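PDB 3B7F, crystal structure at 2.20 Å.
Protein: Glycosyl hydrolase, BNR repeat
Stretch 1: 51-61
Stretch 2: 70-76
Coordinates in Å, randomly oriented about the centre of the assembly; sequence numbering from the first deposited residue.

Stretch 1 51-61: VFLGHTIHHIV
Stretch 2, residues 70-76: MLMAART

Five backbone hydrogen bonds join strand 56-61 to strand 70-75, which run antiparallel at 175°. Val61 and Leu71 form a reciprocal pair: Val61 N to Leu71 O is 2.8 Å, Leu71 N to Val61 O 2.9 Å. Ala73 N then donates to His59 O (2.8 Å), but Ala73 O accepts from His58 N (2.9 Å). This offset is a beta bulge: His58, at phi/psi -92/-31, leaves extended geometry and shifts the register by one, so that Ile60 faces Met72 while Ile57 faces Ala74. Arg75 N to Thr56 O (3.0 Å) closes the ladder. Between these bonds, alpha carbons approach carbonyls, as in Met72 CA to His59 O at 3.2 Å.

Beyond the strand, a type II turn from Phe52 to His55 is tied by His55 N to Phe52 O (3.1 Å); Gly54, at 92/-9, suits a position where a CB would jam against the preceding carbonyl.

Ile57, Ile60, Met72 and Ala74 share one face. Selenomethionine Met72 (t, t, m) is long and flexible enough to lay CG 3.5 Å from Ile57 CG2 and SE 3.6 Å from Phe52 CD2 (chi1 m). Ala74's small CB admits Ile57 CD1 (m, m) at 3.7 Å. On the other face lie Thr56, His59, Val61, Leu71, Ala73 and Arg75; the poorly ordered Arg75 brings NH1 3.3 Å from His58 NE2.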

# COMPACT_ATOMS: atom_id res chain seq x y z
N VAL A 51 9.48 -18.44 -3.87
CA VAL A 51 10.80 -17.87 -3.84
C VAL A 51 10.92 -17.48 -2.35
O VAL A 51 10.02 -16.84 -1.80
CB VAL A 51 11.00 -16.69 -4.82
CG1 VAL A 51 12.42 -16.14 -4.68
CG2 VAL A 51 10.72 -17.13 -6.28
N PHE A 52 12.01 -17.87 -1.73
CA PHE A 52 12.27 -17.62 -0.31
C PHE A 52 11.21 -18.30 0.56
O PHE A 52 10.71 -17.69 1.50
CB PHE A 52 12.39 -16.10 0.03
CG PHE A 52 13.60 -15.44 -0.54
CD1 PHE A 52 14.86 -15.73 -0.01
CD2 PHE A 52 13.51 -14.51 -1.55
CE1 PHE A 52 15.99 -15.12 -0.52
CE2 PHE A 52 14.64 -13.89 -2.06
CZ PHE A 52 15.87 -14.20 -1.55
N LEU A 53 10.87 -19.56 0.24
CA LEU A 53 9.89 -20.32 1.03
C LEU A 53 10.35 -20.33 2.47
O LEU A 53 11.53 -20.53 2.73
CB LEU A 53 9.72 -21.76 0.53
CG LEU A 53 8.71 -22.71 1.22
CD1 LEU A 53 7.23 -22.35 1.00
CD2 LEU A 53 8.95 -24.11 0.70
N GLY A 54 9.41 -20.08 3.38
CA GLY A 54 9.68 -20.01 4.81
C GLY A 54 10.02 -18.65 5.40
O GLY A 54 10.09 -18.52 6.61
N HIS A 55 10.25 -17.65 4.54
CA HIS A 55 10.50 -16.29 4.96
C HIS A 55 9.17 -15.52 4.87
O HIS A 55 8.34 -15.82 4.01
CB HIS A 55 11.53 -15.62 4.05
CG HIS A 55 12.90 -16.24 4.09
ND1 HIS A 55 14.05 -15.50 3.90
CD2 HIS A 55 13.31 -17.52 4.32
CE1 HIS A 55 15.10 -16.30 3.96
NE2 HIS A 55 14.68 -17.53 4.23
N THR A 56 9.01 -14.54 5.74
CA THR A 56 7.86 -13.65 5.78
C THR A 56 8.19 -12.51 4.85
O THR A 56 9.17 -11.81 5.07
CB THR A 56 7.61 -13.14 7.22
OG1 THR A 56 7.36 -14.26 8.06
CG2 THR A 56 6.40 -12.21 7.28
N ILE A 57 7.40 -12.34 3.79
CA ILE A 57 7.64 -11.33 2.79
C ILE A 57 6.57 -10.27 2.95
O ILE A 57 5.38 -10.56 2.82
CB ILE A 57 7.62 -11.88 1.33
CG1 ILE A 57 8.39 -13.21 1.20
CG2 ILE A 57 8.11 -10.77 0.35
CD1 ILE A 57 9.87 -13.21 1.69
N HIS A 58 7.00 -9.04 3.18
CA HIS A 58 6.07 -7.93 3.37
C HIS A 58 5.66 -7.10 2.17
O HIS A 58 4.56 -6.57 2.16
CB HIS A 58 6.63 -7.00 4.47
CG HIS A 58 6.44 -7.58 5.83
ND1 HIS A 58 5.24 -7.49 6.49
CD2 HIS A 58 7.26 -8.32 6.61
CE1 HIS A 58 5.34 -8.13 7.64
NE2 HIS A 58 6.56 -8.64 7.74
N HIS A 59 6.53 -6.97 1.19
CA HIS A 59 6.26 -6.13 0.04
C HIS A 59 7.25 -6.43 -1.08
O HIS A 59 8.43 -6.62 -0.81
CB HIS A 59 6.38 -4.67 0.48
CG HIS A 59 5.59 -3.69 -0.33
ND1 HIS A 59 5.85 -2.34 -0.29
CD2 HIS A 59 4.55 -3.83 -1.18
CE1 HIS A 59 4.99 -1.70 -1.06
NE2 HIS A 59 4.17 -2.58 -1.59
N ILE A 60 6.76 -6.53 -2.31
CA ILE A 60 7.61 -6.78 -3.47
C ILE A 60 7.19 -5.69 -4.46
O ILE A 60 6.01 -5.60 -4.81
CB ILE A 60 7.45 -8.20 -4.11
CG1 ILE A 60 7.35 -9.32 -3.06
CG2 ILE A 60 8.62 -8.47 -5.06
CD1 ILE A 60 6.94 -10.64 -3.62
N VAL A 61 8.15 -4.84 -4.84
CA VAL A 61 7.87 -3.72 -5.73
C VAL A 61 8.87 -3.67 -6.87
O VAL A 61 10.06 -3.85 -6.66
CB VAL A 61 7.92 -2.40 -4.97
CG1 VAL A 61 7.56 -1.23 -5.90
CG2 VAL A 61 7.01 -2.44 -3.73
N MSE A 70 13.83 -4.92 -9.03
CA MSE A 70 12.80 -5.16 -8.03
C MSE A 70 13.40 -5.24 -6.64
O MSE A 70 14.52 -5.72 -6.48
CB MSE A 70 12.10 -6.48 -8.24
CG MSE A 70 11.47 -6.70 -9.58
SE MSE A 70 10.33 -8.29 -9.44
CE MSE A 70 9.81 -8.26 -11.28
N LEU A 71 12.62 -4.79 -5.65
CA LEU A 71 12.96 -4.86 -4.23
C LEU A 71 11.87 -5.65 -3.53
O LEU A 71 10.72 -5.62 -3.94
CB LEU A 71 13.14 -3.49 -3.57
CG LEU A 71 14.37 -2.64 -4.01
CD1 LEU A 71 14.55 -1.46 -3.08
CD2 LEU A 71 15.69 -3.43 -4.06
N MSE A 72 12.29 -6.39 -2.51
CA MSE A 72 11.44 -7.25 -1.71
C MSE A 72 11.79 -7.10 -0.22
O MSE A 72 12.88 -7.45 0.18
CB MSE A 72 11.67 -8.69 -2.15
CG MSE A 72 10.99 -9.73 -1.26
SE MSE A 72 11.48 -11.51 -1.68
CE MSE A 72 10.93 -11.65 -3.50
N ALA A 73 10.87 -6.56 0.58
CA ALA A 73 11.01 -6.43 2.03
C ALA A 73 10.74 -7.81 2.66
O ALA A 73 9.69 -8.44 2.41
CB ALA A 73 10.04 -5.33 2.57
N ALA A 74 11.69 -8.33 3.43
CA ALA A 74 11.59 -9.68 3.99
C ALA A 74 12.24 -9.78 5.36
O ALA A 74 13.09 -8.95 5.71
CB ALA A 74 12.24 -10.69 3.05
N ARG A 75 11.83 -10.80 6.12
CA ARG A 75 12.39 -11.06 7.44
C ARG A 75 12.99 -12.47 7.54
O ARG A 75 12.30 -13.46 7.32
CB ARG A 75 11.35 -10.84 8.51
CG ARG A 75 11.97 -10.80 9.91
CD ARG A 75 11.38 -9.70 10.77
NE ARG A 75 10.27 -10.08 11.65
CZ ARG A 75 8.97 -10.09 11.35
NH1 ARG A 75 8.49 -9.82 10.13
NH2 ARG A 75 8.10 -10.42 12.31
N THR A 76 14.30 -12.46 7.84
CA THR A 76 15.25 -13.60 8.03
C THR A 76 15.43 -14.42 6.78
O THR A 76 16.18 -13.99 5.90
CB THR A 76 14.94 -14.51 9.28
OG1 THR A 76 13.74 -15.26 9.06
CG2 THR A 76 14.84 -13.67 10.58